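Local coordinates for protein lectin (Lotus tetragonolobus, PDB 2EIG) that probably recognises L-fucosyl-containing glycans as a seed lectin of the legume family that carries bound calcium and manganese ions, at residues L14-A20 and T40-A46; V49-D53 and F223-E229; I69-V73 and R213-Y219; T169-V174 and I186-D191. All coordinates share one frame; numbering follows the deposited sequence.

Interaction 1. Residues L14-A20 and T40-A46; sequences LIFQGDA and TSHALYA
I15 and L44 pair at the edge of the seven-stranded sheet of the legume lectin sandwich, where strand 14-18 runs antiparallel to strand 39-50. I15 N donates to L44 O at 2.8 Å, and I15 O takes back L44 N in the same hydrogen-bonded pair. Two residues on, Q17 N meets H42 O at 2.9 Å, while H42 N donates to Q17 O. As the end strand of this sheet within the chain, 14-18 then turns away through a type II' turn from Q17 to A20, whose second residue, G18, has positive phi; within the turn, D19 N still bonds to T40 O. The Q17 side chain, CG anti to the carbonyl carbon (chi1 -45°) and extended beyond, crosses H42 at a slant: Q17 CB to H42 CB is 3.7 Å, and the amide and imidazole planes are 28° apart. H42 NE2 itself bonds to G103 O. At the other end, L14 CD2 comes to the edge of the Y45 ring, 4.3 Å from CD1, and I15 CG1 packs against A46 CB.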
loop_
_atom_site.group_PDB
_atom_site.type_symbol
_atom_site.label_atom_id
_atom_site.label_comp_id
_atom_site.label_asym_id
_atom_site.label_seq_id
_atom_site.Cartn_x
_atom_site.Cartn_y
_atom_site.Cartn_z
ATOM N N LEU A 14 20.189 -20.748 17.190
ATOM C CA LEU A 14 20.149 -19.287 17.413
ATOM C C LEU A 14 21.489 -18.726 17.895
ATOM O O LEU A 14 22.337 -19.458 18.406
ATOM C CB LEU A 14 19.027 -18.881 18.418
ATOM C CG LEU A 14 17.569 -19.277 18.156
ATOM C CD1 LEU A 14 16.651 -18.773 19.335
ATOM C CD2 LEU A 14 17.047 -18.724 16.827
ATOM N N ILE A 15 21.647 -17.412 17.727
ATOM C CA ILE A 15 22.745 -16.661 18.286
ATOM C C ILE A 15 22.164 -15.782 19.388
ATOM O O ILE A 15 21.165 -15.075 19.178
ATOM C CB ILE A 15 23.443 -15.757 17.235
ATOM C CG1 ILE A 15 24.062 -16.614 16.096
ATOM C CG2 ILE A 15 24.480 -14.838 17.908
ATOM C CD1 ILE A 15 24.405 -15.773 14.831
ATOM N N PHE A 16 22.753 -15.882 20.568
ATOM C CA PHE A 16 22.339 -15.057 21.687
ATOM C C PHE A 16 23.408 -14.047 21.994
ATOM O O PHE A 16 24.590 -14.399 22.034
ATOM C CB PHE A 16 22.121 -15.927 22.914
ATOM C CG PHE A 16 21.190 -17.019 22.688
ATOM C CD1 PHE A 16 19.848 -16.856 22.966
ATOM C CD2 PHE A 16 21.645 -18.248 22.196
ATOM C CE1 PHE A 16 18.961 -17.875 22.742
ATOM C CE2 PHE A 16 20.764 -19.286 21.977
ATOM C CZ PHE A 16 19.415 -19.103 22.262
ATOM N N GLN A 17 22.990 -12.795 22.184
ATOM C CA GLN A 17 23.900 -11.690 22.452
ATOM C C GLN A 17 23.328 -10.953 23.623
ATOM O O GLN A 17 22.111 -10.939 23.816
ATOM C CB GLN A 17 24.057 -10.749 21.257
ATOM C CG GLN A 17 24.249 -11.519 19.924
ATOM C CD GLN A 17 24.693 -10.624 18.803
ATOM O OE1 GLN A 17 24.982 -11.075 17.674
ATOM N NE2 GLN A 17 24.767 -9.335 19.093
ATOM N N GLY A 18 24.223 -10.411 24.426
ATOM C CA GLY A 18 23.884 -9.725 25.649
ATOM C C GLY A 18 23.158 -10.643 26.618
ATOM O O GLY A 18 23.588 -11.787 26.879
ATOM N N ASP A 19 22.036 -10.132 27.120
ATOM C CA ASP A 19 21.265 -10.780 28.196
ATOM C C ASP A 19 20.247 -11.803 27.736
ATOM O O ASP A 19 19.439 -12.290 28.537
ATOM C CB ASP A 19 20.691 -9.696 29.124
ATOM C CG ASP A 19 21.817 -8.933 29.824
ATOM O OD1 ASP A 19 22.065 -7.746 29.582
ATOM O OD2 ASP A 19 22.563 -9.588 30.532
ATOM N N ALA A 20 20.292 -12.167 26.452
ATOM C CA ALA A 20 19.359 -13.174 25.963
ATOM C C ALA A 20 19.840 -14.585 26.323
ATOM O O ALA A 20 20.981 -14.908 26.067
ATOM C CB ALA A 20 19.164 -13.056 24.456
ATOM N N THR A 40 20.426 -5.375 27.423
ATOM C CA THR A 40 20.152 -5.477 26.014
ATOM C C THR A 40 20.355 -6.919 25.671
ATOM O O THR A 40 21.346 -7.499 26.083
ATOM C CB THR A 40 21.124 -4.640 25.181
ATOM O OG1 THR A 40 21.066 -3.297 25.668
ATOM C CG2 THR A 40 20.757 -4.707 23.675
ATOM N N SER A 41 19.429 -7.454 24.880
ATOM C CA SER A 41 19.411 -8.835 24.449
ATOM C C SER A 41 19.045 -8.905 22.986
ATOM O O SER A 41 18.043 -8.305 22.567
ATOM C CB SER A 41 18.266 -9.567 25.193
ATOM O OG SER A 41 18.485 -9.504 26.591
ATOM N N HIS A 42 19.807 -9.707 22.252
ATOM C CA HIS A 42 19.531 -10.101 20.890
ATOM C C HIS A 42 19.431 -11.611 20.858
ATOM O O HIS A 42 20.182 -12.286 21.527
ATOM C CB HIS A 42 20.689 -9.680 20.005
ATOM C CG HIS A 42 20.586 -8.265 19.555
ATOM N ND1 HIS A 42 21.158 -7.816 18.386
ATOM C CD2 HIS A 42 19.875 -7.233 20.057
ATOM C CE1 HIS A 42 20.850 -6.540 18.223
ATOM N NE2 HIS A 42 20.065 -6.166 19.221
ATOM N N ALA A 43 18.483 -12.128 20.105
ATOM C CA ALA A 43 18.391 -13.565 19.860
ATOM C C ALA A 43 18.063 -13.658 18.382
ATOM O O ALA A 43 16.961 -13.261 17.933
ATOM C CB ALA A 43 17.289 -14.205 20.702
ATOM N N LEU A 44 19.036 -14.131 17.618
ATOM C CA LEU A 44 18.911 -14.143 16.158
ATOM C C LEU A 44 18.853 -15.567 15.682
ATOM O O LEU A 44 19.557 -16.433 16.216
ATOM C CB LEU A 44 20.132 -13.473 15.524
ATOM C CG LEU A 44 20.462 -12.062 16.058
ATOM C CD1 LEU A 44 21.596 -11.509 15.220
ATOM C CD2 LEU A 44 19.254 -11.120 15.991
ATOM N N TYR A 45 18.083 -15.814 14.635
ATOM C CA TYR A 45 18.264 -17.041 13.912
ATOM C C TYR A 45 19.746 -17.091 13.457
ATOM O O TYR A 45 20.293 -16.095 12.972
ATOM C CB TYR A 45 17.293 -17.160 12.744
ATOM C CG TYR A 45 17.395 -18.468 12.014
ATOM C CD1 TYR A 45 17.181 -19.696 12.690
ATOM C CD2 TYR A 45 17.666 -18.490 10.638
ATOM C CE1 TYR A 45 17.264 -20.899 12.008
ATOM C CE2 TYR A 45 17.748 -19.710 9.936
ATOM C CZ TYR A 45 17.563 -20.889 10.637
ATOM O OH TYR A 45 17.616 -22.072 9.981
ATOM N N ALA A 46 20.391 -18.250 13.621
ATOM C CA ALA A 46 21.840 -18.297 13.388
ATOM C C ALA A 46 22.308 -18.434 11.931
ATOM O O ALA A 46 23.496 -18.586 11.689
ATOM C CB ALA A 46 22.479 -19.366 14.273
#

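Interaction 2. Residues V49-D53 and F223-E229; sequences VPIWD and FTSTLKE
L227 reaches across to the 49-53 segment and can be followed atom by atom. Its CB lies 4.0 Å from P50 O. Because CG stands anti to the backbone N (chi1 167°), both methyls are carried over the chain of the opposite segment: CD1 touches W52 CA at 3.9 Å and lies close to D53 N, while CD2 sits 3.8 Å from P50 CB and equally near W52 C. D53 CB also packs on CD2. In the legume lectin sandwich, strands 39-50 and 214-226 belong to different sheets, so V49, P50, F223 and S225 pack between the sheets, without a direct hydrogen bond, and L227 continues the contact just past the end of its strand. V49 CG1 is set against the F223 ring and lies 3.6 Å from S225 OG. One water bridges the sheets, donating to P50 O and pairing with S225 OG at 2.6 Å. Farther along, the carboxylates of D53 and E229 approach with OD1 and OE1 3.4 Å apart, their planes 76° to one another; this closeness of like charges may raise the pKa of one of them. D53 OD2 bonds to T56 OG1. On the other side of strand 214-226, T226 OG1 bonds to I183 N of the second subunit.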
loop_
_atom_site.group_PDB
_atom_site.type_symbol
_atom_site.label_atom_id
_atom_site.label_comp_id
_atom_site.label_asym_id
_atom_site.label_seq_id
_atom_site.Cartn_x
_atom_site.Cartn_y
_atom_site.Cartn_z
ATOM N N VAL A 49 19.534 -14.875 6.487
ATOM C CA VAL A 49 18.311 -15.057 5.691
ATOM C C VAL A 49 18.476 -14.254 4.378
ATOM O O VAL A 49 18.722 -13.075 4.423
ATOM C CB VAL A 49 17.008 -14.635 6.457
ATOM C CG1 VAL A 49 15.748 -14.981 5.626
ATOM C CG2 VAL A 49 16.926 -15.339 7.840
ATOM N N PRO A 50 18.337 -14.918 3.216
ATOM C CA PRO A 50 18.414 -14.176 1.977
ATOM C C PRO A 50 17.070 -13.496 1.707
ATOM O O PRO A 50 16.024 -14.163 1.666
ATOM C CB PRO A 50 18.759 -15.242 0.941
ATOM C CG PRO A 50 18.468 -16.562 1.593
ATOM C CD PRO A 50 18.087 -16.357 2.996
ATOM N N ILE A 51 17.075 -12.177 1.585
ATOM C CA ILE A 51 15.794 -11.478 1.441
ATOM C C ILE A 51 15.607 -10.833 0.099
ATOM O O ILE A 51 14.560 -10.262 -0.197
ATOM C CB ILE A 51 15.576 -10.415 2.520
ATOM C CG1 ILE A 51 16.830 -9.546 2.659
ATOM C CG2 ILE A 51 15.044 -11.086 3.813
ATOM C CD1 ILE A 51 16.567 -8.209 3.160
ATOM N N TRP A 52 16.660 -10.856 -0.697
ATOM C CA TRP A 52 16.537 -10.516 -2.087
ATOM C C TRP A 52 17.704 -11.076 -2.876
ATOM O O TRP A 52 18.755 -11.388 -2.325
ATOM C CB TRP A 52 16.355 -8.991 -2.297
ATOM C CG TRP A 52 17.427 -8.100 -1.808
ATOM C CD1 TRP A 52 17.448 -7.424 -0.640
ATOM C CD2 TRP A 52 18.615 -7.711 -2.521
ATOM N NE1 TRP A 52 18.562 -6.651 -0.552
ATOM C CE2 TRP A 52 19.300 -6.788 -1.698
ATOM C CE3 TRP A 52 19.162 -8.046 -3.786
ATOM C CZ2 TRP A 52 20.527 -6.223 -2.061
ATOM C CZ3 TRP A 52 20.399 -7.475 -4.154
ATOM C CH2 TRP A 52 21.067 -6.577 -3.284
ATOM N N ASP A 53 17.487 -11.203 -4.174
ATOM C CA ASP A 53 18.391 -11.882 -5.047
ATOM C C ASP A 53 18.892 -10.896 -6.083
ATOM O O ASP A 53 18.096 -10.262 -6.770
ATOM C CB ASP A 53 17.656 -13.049 -5.723
ATOM C CG ASP A 53 18.537 -13.795 -6.690
ATOM O OD1 ASP A 53 19.446 -14.489 -6.207
ATOM O OD2 ASP A 53 18.311 -13.686 -7.920
ATOM N N PHE A 223 9.025 -19.273 11.383
ATOM C CA PHE A 223 9.375 -18.330 10.354
ATOM C C PHE A 223 9.429 -19.099 9.076
ATOM O O PHE A 223 10.029 -20.187 9.020
ATOM C CB PHE A 223 10.778 -17.811 10.660
ATOM C CG PHE A 223 11.279 -16.821 9.659
ATOM C CD1 PHE A 223 11.093 -15.446 9.872
ATOM C CD2 PHE A 223 11.952 -17.261 8.492
ATOM C CE1 PHE A 223 11.577 -14.505 8.935
ATOM C CE2 PHE A 223 12.432 -16.314 7.559
ATOM C CZ PHE A 223 12.217 -14.947 7.791
ATOM N N THR A 224 8.801 -18.577 8.045
ATOM C CA THR A 224 8.966 -19.182 6.714
ATOM C C THR A 224 9.202 -18.081 5.745
ATOM O O THR A 224 8.400 -17.144 5.681
ATOM C CB THR A 224 7.692 -19.934 6.232
ATOM O OG1 THR A 224 7.351 -20.910 7.198
ATOM C CG2 THR A 224 7.938 -20.609 4.873
ATOM N N SER A 225 10.280 -18.195 4.979
ATOM C CA SER A 225 10.558 -17.217 3.941
ATOM C C SER A 225 10.810 -17.915 2.613
ATOM O O SER A 225 11.290 -19.056 2.576
ATOM C CB SER A 225 11.711 -16.261 4.287
ATOM O OG SER A 225 12.959 -16.934 4.367
ATOM N N THR A 226 10.471 -17.236 1.532
ATOM C CA THR A 226 10.706 -17.800 0.189
ATOM C C THR A 226 11.255 -16.727 -0.698
ATOM O O THR A 226 10.643 -15.701 -0.911
ATOM C CB THR A 226 9.441 -18.407 -0.472
ATOM O OG1 THR A 226 9.084 -19.596 0.222
ATOM C CG2 THR A 226 9.685 -18.768 -1.948
ATOM N N LEU A 227 12.443 -16.981 -1.207
ATOM C CA LEU A 227 12.983 -16.067 -2.184
ATOM C C LEU A 227 13.035 -16.794 -3.522
ATOM O O LEU A 227 13.615 -17.858 -3.605
ATOM C CB LEU A 227 14.376 -15.611 -1.732
ATOM C CG LEU A 227 15.204 -14.899 -2.766
ATOM C CD1 LEU A 227 14.487 -13.611 -3.257
ATOM C CD2 LEU A 227 16.573 -14.618 -2.150
ATOM N N LYS A 228 12.452 -16.225 -4.567
ATOM C CA LYS A 228 12.540 -16.870 -5.882
ATOM C C LYS A 228 13.899 -16.644 -6.564
ATOM O O LYS A 228 14.419 -15.513 -6.633
ATOM C CB LYS A 228 11.401 -16.439 -6.818
ATOM C CG LYS A 228 9.970 -16.606 -6.268
ATOM C CD LYS A 228 9.684 -15.752 -5.010
ATOM C CE LYS A 228 9.903 -14.220 -5.214
ATOM N NZ LYS A 228 10.737 -13.719 -4.076
ATOM N N GLU A 229 14.438 -17.742 -7.081
ATOM C CA GLU A 229 15.732 -17.808 -7.780
ATOM C C GLU A 229 15.779 -17.505 -9.314
ATOM O O GLU A 229 16.868 -17.162 -9.819
ATOM C CB GLU A 229 16.346 -19.195 -7.535
ATOM C CG GLU A 229 17.313 -19.276 -6.380
ATOM C CD GLU A 229 16.960 -18.317 -5.269
ATOM O OE1 GLU A 229 17.440 -17.158 -5.342
ATOM O OE2 GLU A 229 16.207 -18.718 -4.336
HETATM O O HOH W 1 14.415 -16.429 2.279
#

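Interaction 3. Residues I69-V73 and R213-Y219; sequences IVSNV and RERHDIY
A single water gathers I69, S71 and D217 from both strands: it donates to I69 O and to D217 OD1 and accepts from S71 OG, each at 2.7 Å. I69 O is gripped twice, since D217 N also donates to it, and D217 O receives I69 N at 2.7 Å. D217 is further held by R215, which meets it side-on. R215 NE bonds to the syn lone pair of D217 OD1 at 2.8 Å, close to the guanidinium plane, and NH2 bonds to OD2 from a more tilted position; the bend of the R215 chain at chi3 (57°) turns the guanidinium toward D217, two residues on along the same strand. R27 adds a second salt bridge to OD1. These residues belong to the antiparallel pairing of strands 61-72 and 214-226 within the larger sheet of the legume lectin sandwich; S71 and R215 form the next hydrogen-bonded pair, R215 N to S71 O at 2.8 Å. On the face bearing V70, E214 and H216, V70 CG1 lies at the edge of the H216 ring, 3.7 Å from CD2. H216 NE2 donates to E214 OE2, above the carboxylate plane, while H216 ND1 pairs with M30 O. E214 OE2 is also hydrogen-bonded to S121 OG, and OE1 makes a salt bridge with R153; the side chain is about 9 Å from the calcium ion. A second water joins V73 N to R213 O.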
loop_
_atom_site.group_PDB
_atom_site.type_symbol
_atom_site.label_atom_id
_atom_site.label_comp_id
_atom_site.label_asym_id
_atom_site.label_seq_id
_atom_site.Cartn_x
_atom_site.Cartn_y
_atom_site.Cartn_z
ATOM N N ILE A 69 5.277 -13.178 26.219
ATOM C CA ILE A 69 4.608 -12.436 27.254
ATOM C C ILE A 69 5.637 -11.413 27.805
ATOM O O ILE A 69 6.810 -11.743 27.987
ATOM C CB ILE A 69 4.095 -13.349 28.385
ATOM C CG1 ILE A 69 2.831 -14.163 27.980
ATOM C CG2 ILE A 69 3.766 -12.536 29.507
ATOM C CD1 ILE A 69 2.219 -15.351 29.024
ATOM N N VAL A 70 5.183 -10.183 28.051
ATOM C CA VAL A 70 5.949 -9.206 28.833
ATOM C C VAL A 70 5.383 -9.103 30.236
ATOM O O VAL A 70 4.157 -9.123 30.428
ATOM C CB VAL A 70 6.071 -7.801 28.129
ATOM C CG1 VAL A 70 6.620 -7.993 26.697
ATOM C CG2 VAL A 70 4.731 -7.050 28.090
ATOM N N SER A 71 6.278 -9.044 31.219
ATOM C CA SER A 71 5.874 -9.121 32.620
ATOM C C SER A 71 6.521 -8.051 33.431
ATOM O O SER A 71 7.728 -7.788 33.288
ATOM C CB SER A 71 6.215 -10.485 33.214
ATOM O OG SER A 71 5.535 -11.464 32.494
ATOM N N ASN A 72 5.709 -7.455 34.301
ATOM C CA ASN A 72 6.199 -6.468 35.286
ATOM C C ASN A 72 7.217 -7.081 36.248
ATOM O O ASN A 72 7.173 -8.254 36.514
ATOM C CB ASN A 72 5.036 -5.926 36.129
ATOM C CG ASN A 72 4.080 -5.086 35.341
ATOM O OD1 ASN A 72 4.253 -4.886 34.143
ATOM N ND2 ASN A 72 3.020 -4.596 36.021
ATOM N N VAL A 73 8.142 -6.273 36.735
ATOM C CA VAL A 73 9.135 -6.702 37.690
ATOM C C VAL A 73 9.088 -5.733 38.873
ATOM O O VAL A 73 9.105 -4.513 38.675
ATOM C CB VAL A 73 10.593 -6.590 37.138
ATOM C CG1 VAL A 73 11.607 -7.130 38.168
ATOM C CG2 VAL A 73 10.758 -7.288 35.816
ATOM N N ARG A 213 11.847 -1.536 33.762
ATOM C CA ARG A 213 12.265 -2.853 33.278
ATOM C C ARG A 213 11.073 -3.751 33.249
ATOM O O ARG A 213 10.042 -3.460 33.844
ATOM C CB ARG A 213 13.334 -3.447 34.176
ATOM C CG ARG A 213 12.796 -3.819 35.582
ATOM C CD ARG A 213 13.965 -4.116 36.437
ATOM N NE ARG A 213 14.453 -2.887 37.054
ATOM C CZ ARG A 213 15.632 -2.789 37.657
ATOM N NH1 ARG A 213 16.442 -3.837 37.632
ATOM N NH2 ARG A 213 16.004 -1.646 38.249
ATOM N N GLU A 214 11.207 -4.839 32.520
ATOM C CA GLU A 214 10.185 -5.860 32.462
ATOM C C GLU A 214 10.846 -7.134 31.893
ATOM O O GLU A 214 11.940 -7.067 31.327
ATOM C CB GLU A 214 9.007 -5.419 31.578
ATOM C CG GLU A 214 9.444 -5.157 30.169
ATOM C CD GLU A 214 8.385 -4.568 29.268
ATOM O OE1 GLU A 214 7.165 -4.615 29.610
ATOM O OE2 GLU A 214 8.804 -4.083 28.177
ATOM N N ARG A 215 10.190 -8.277 32.054
ATOM C CA ARG A 215 10.578 -9.470 31.319
ATOM C C ARG A 215 10.012 -9.351 29.887
ATOM O O ARG A 215 8.945 -8.732 29.689
ATOM C CB ARG A 215 10.007 -10.721 32.001
ATOM C CG ARG A 215 10.481 -10.975 33.485
ATOM C CD ARG A 215 10.280 -12.429 33.938
ATOM N NE ARG A 215 10.980 -13.347 33.029
ATOM C CZ ARG A 215 12.279 -13.627 33.066
ATOM N NH1 ARG A 215 13.067 -13.122 34.008
ATOM N NH2 ARG A 215 12.784 -14.450 32.146
ATOM N N HIS A 216 10.720 -9.937 28.916
ATOM C CA HIS A 216 10.177 -10.254 27.586
ATOM C C HIS A 216 10.555 -11.680 27.331
ATOM O O HIS A 216 11.702 -11.981 27.109
ATOM C CB HIS A 216 10.772 -9.379 26.481
ATOM C CG HIS A 216 10.959 -7.959 26.891
ATOM N ND1 HIS A 216 12.147 -7.501 27.405
ATOM C CD2 HIS A 216 10.103 -6.903 26.925
ATOM C CE1 HIS A 216 12.039 -6.214 27.700
ATOM N NE2 HIS A 216 10.824 -5.818 27.396
ATOM N N ASP A 217 9.572 -12.559 27.427
ATOM C CA ASP A 217 9.818 -13.982 27.355
ATOM C C ASP A 217 9.008 -14.436 26.215
ATOM O O ASP A 217 7.780 -14.230 26.167
ATOM C CB ASP A 217 9.321 -14.690 28.603
ATOM C CG ASP A 217 10.025 -14.233 29.823
ATOM O OD1 ASP A 217 9.325 -13.980 30.826
ATOM O OD2 ASP A 217 11.274 -14.109 29.775
ATOM N N ILE A 218 9.733 -15.069 25.314
ATOM C CA ILE A 218 9.218 -15.577 24.075
ATOM C C ILE A 218 9.117 -17.068 24.237
ATOM O O ILE A 218 10.084 -17.729 24.628
ATOM C CB ILE A 218 10.198 -15.244 22.918
ATOM C CG1 ILE A 218 10.456 -13.723 22.854
ATOM C CG2 ILE A 218 9.646 -15.754 21.565
ATOM C CD1 ILE A 218 11.574 -13.354 21.872
ATOM N N TYR A 219 7.960 -17.594 23.852
ATOM C CA TYR A 219 7.625 -18.972 24.071
ATOM C C TYR A 219 7.797 -19.861 22.855
ATOM O O TYR A 219 7.988 -21.073 22.990
ATOM C CB TYR A 219 6.194 -19.058 24.539
ATOM C CG TYR A 219 5.970 -18.217 25.763
ATOM C CD1 TYR A 219 4.949 -17.314 25.802
ATOM C CD2 TYR A 219 6.836 -18.318 26.879
ATOM C CE1 TYR A 219 4.741 -16.519 26.921
ATOM C CE2 TYR A 219 6.653 -17.525 28.006
ATOM C CZ TYR A 219 5.601 -16.637 28.017
ATOM O OH TYR A 219 5.385 -15.872 29.122
HETATM O O HOH W 2 7.280 -12.278 30.568
HETATM O O HOH W 3 8.055 -3.832 35.528
#

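Interaction 4. Residues T169-V174 and I186-D191; sequences TKILTV and ISQEID
Backbone bonds lead the polar account: L172 N to Q188 O and Q188 N to L172 O are both 2.8 Å, continued by V174 N to I186 O at 2.7 Å. At the other end I190 N donates to K170 O. The one side-chain hydrogen bond between the segments joins T173 OG1 and S187 OG at 2.7 Å; S187 OG, anti to its own nitrogen (chi1 -177°), is also 3.1 Å from I171 CG2. The two segments are the arms of the hairpin 171-178/183-189, at the margin of the larger sheet in the legume lectin sandwich. A G1 beta bulge, K170 and I171 both facing D166, opens strand 171-178, with K170 at positive phi. Apolar packing occupies the face of L172, V174 and I186: L172 CD2 meets I190 CD1 at 3.6 Å, and V174 CB meets I186 CG2 at 4.0 Å, with V117 and I138 from the other sheet beyond them. Near the bulge, K170 CG rests 3.8 Å from D191 CA. On the opposite face I171 packs on I171 of the second subunit; at the outer edge of strand 183-189, E189 N bonds to E189 OE2 of the third subunit. D191 OD2 N-caps the short helix 192-195 through K193 N.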
loop_
_atom_site.group_PDB
_atom_site.type_symbol
_atom_site.label_atom_id
_atom_site.label_comp_id
_atom_site.label_asym_id
_atom_site.label_seq_id
_atom_site.Cartn_x
_atom_site.Cartn_y
_atom_site.Cartn_z
ATOM N N THR A 169 3.608 -6.859 -3.050
ATOM C CA THR A 169 3.122 -5.472 -2.890
ATOM C C THR A 169 4.041 -4.674 -1.957
ATOM O O THR A 169 3.852 -3.469 -1.751
ATOM C CB THR A 169 1.714 -5.435 -2.250
ATOM O OG1 THR A 169 1.754 -6.172 -1.020
ATOM C CG2 THR A 169 0.695 -6.059 -3.173
ATOM N N LYS A 170 5.013 -5.374 -1.392
ATOM C CA LYS A 170 6.026 -4.774 -0.543
ATOM C C LYS A 170 5.423 -4.355 0.786
ATOM O O LYS A 170 5.820 -3.369 1.330
ATOM C CB LYS A 170 6.713 -3.575 -1.246
ATOM C CG LYS A 170 8.008 -3.887 -2.012
ATOM C CD LYS A 170 7.843 -4.800 -3.204
ATOM C CE LYS A 170 7.474 -4.014 -4.476
ATOM N NZ LYS A 170 7.322 -4.919 -5.677
ATOM N N ILE A 171 4.497 -5.129 1.330
ATOM C CA ILE A 171 3.815 -4.683 2.541
ATOM C C ILE A 171 4.169 -5.611 3.694
ATOM O O ILE A 171 4.057 -6.819 3.582
ATOM C CB ILE A 171 2.252 -4.560 2.321
ATOM C CG1 ILE A 171 1.953 -3.394 1.340
ATOM C CG2 ILE A 171 1.538 -4.267 3.649
ATOM C CD1 ILE A 171 0.660 -3.517 0.573
ATOM N N LEU A 172 4.634 -5.027 4.781
ATOM C CA LEU A 172 4.814 -5.726 6.048
ATOM C C LEU A 172 3.570 -5.503 6.916
ATOM O O LEU A 172 3.223 -4.370 7.201
ATOM C CB LEU A 172 6.072 -5.200 6.742
ATOM C CG LEU A 172 6.476 -5.834 8.088
ATOM C CD1 LEU A 172 7.132 -7.143 7.807
ATOM C CD2 LEU A 172 7.425 -4.929 8.853
ATOM N N THR A 173 2.921 -6.579 7.354
ATOM C CA THR A 173 1.708 -6.450 8.153
ATOM C C THR A 173 1.845 -7.256 9.420
ATOM O O THR A 173 2.291 -8.406 9.420
ATOM C CB THR A 173 0.475 -6.902 7.367
ATOM O OG1 THR A 173 0.417 -6.136 6.176
ATOM C CG2 THR A 173 -0.825 -6.625 8.142
ATOM N N VAL A 174 1.425 -6.645 10.509
ATOM C CA VAL A 174 1.452 -7.307 11.773
ATOM C C VAL A 174 0.035 -7.533 12.285
ATOM O O VAL A 174 -0.794 -6.634 12.228
ATOM C CB VAL A 174 2.237 -6.473 12.816
ATOM C CG1 VAL A 174 2.445 -7.289 14.080
ATOM C CG2 VAL A 174 3.551 -5.935 12.184
ATOM N N ILE A 186 -1.180 -3.596 12.437
ATOM C CA ILE A 186 -0.509 -2.438 11.903
ATOM C C ILE A 186 0.219 -2.940 10.663
ATOM O O ILE A 186 0.550 -4.143 10.528
ATOM C CB ILE A 186 0.304 -1.717 12.997
ATOM C CG1 ILE A 186 0.829 -0.372 12.515
ATOM C CG2 ILE A 186 1.359 -2.617 13.638
ATOM C CD1 ILE A 186 2.228 -0.428 12.064
ATOM N N SER A 187 0.368 -2.040 9.696
ATOM C CA SER A 187 0.831 -2.449 8.400
ATOM C C SER A 187 1.611 -1.291 7.759
ATOM O O SER A 187 1.361 -0.109 8.050
ATOM C CB SER A 187 -0.342 -2.978 7.565
ATOM O OG SER A 187 0.085 -3.454 6.315
ATOM N N GLN A 188 2.636 -1.635 6.984
ATOM C CA GLN A 188 3.482 -0.632 6.376
ATOM C C GLN A 188 4.090 -1.130 5.091
ATOM O O GLN A 188 4.669 -2.213 5.034
ATOM C CB GLN A 188 4.601 -0.203 7.323
ATOM C CG GLN A 188 5.330 1.079 6.916
ATOM C CD GLN A 188 4.385 2.279 6.663
ATOM O OE1 GLN A 188 3.847 2.891 7.590
ATOM N NE2 GLN A 188 4.189 2.601 5.398
ATOM N N GLU A 189 4.015 -0.288 4.067
ATOM C CA GLU A 189 4.747 -0.577 2.872
ATOM C C GLU A 189 6.240 -0.422 3.114
ATOM O O GLU A 189 6.694 0.629 3.557
ATOM C CB GLU A 189 4.293 0.328 1.750
ATOM C CG GLU A 189 4.799 -0.170 0.433
ATOM C CD GLU A 189 5.502 0.910 -0.307
ATOM O OE1 GLU A 189 4.955 2.055 -0.286
ATOM O OE2 GLU A 189 6.565 0.607 -0.907
ATOM N N ILE A 190 7.013 -1.480 2.829
ATOM C CA ILE A 190 8.480 -1.412 2.983
ATOM C C ILE A 190 9.129 -2.207 1.860
ATOM O O ILE A 190 8.869 -3.421 1.737
ATOM C CB ILE A 190 8.983 -2.026 4.345
ATOM C CG1 ILE A 190 8.171 -1.530 5.514
ATOM C CG2 ILE A 190 10.503 -1.751 4.561
ATOM C CD1 ILE A 190 8.517 -2.184 6.849
ATOM N N ASP A 191 9.957 -1.569 1.042
ATOM C CA ASP A 191 10.773 -2.318 0.100
ATOM C C ASP A 191 12.033 -2.814 0.797
ATOM O O ASP A 191 12.965 -2.033 0.995
ATOM C CB ASP A 191 11.161 -1.459 -1.121
ATOM C CG ASP A 191 11.570 -2.309 -2.338
ATOM O OD1 ASP A 191 11.253 -1.877 -3.477
ATOM O OD2 ASP A 191 12.181 -3.402 -2.172
#

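From the N terminus, interaction 1 is the first to close, joining 14-20 to 40-46 across 19 intervening residues. Interaction 2 opens almost at once on the same strand, 39-50, but its partner comes only near the C terminus, so it encloses nearly all that follows. Inside it, interaction 3 spans from 69-73 to 213-219, and interaction 4, a local hairpin, nests in turn within interaction 3; none cross. Interactions 2 and 3 share strand 214-226 yet lie about 31 Å apart between centres. Interaction 1 belongs to the seven-stranded sheet, interactions 3 and 4 to the other, and interaction 2 spans the two; interactions 2 and 4 both touch the second subunit.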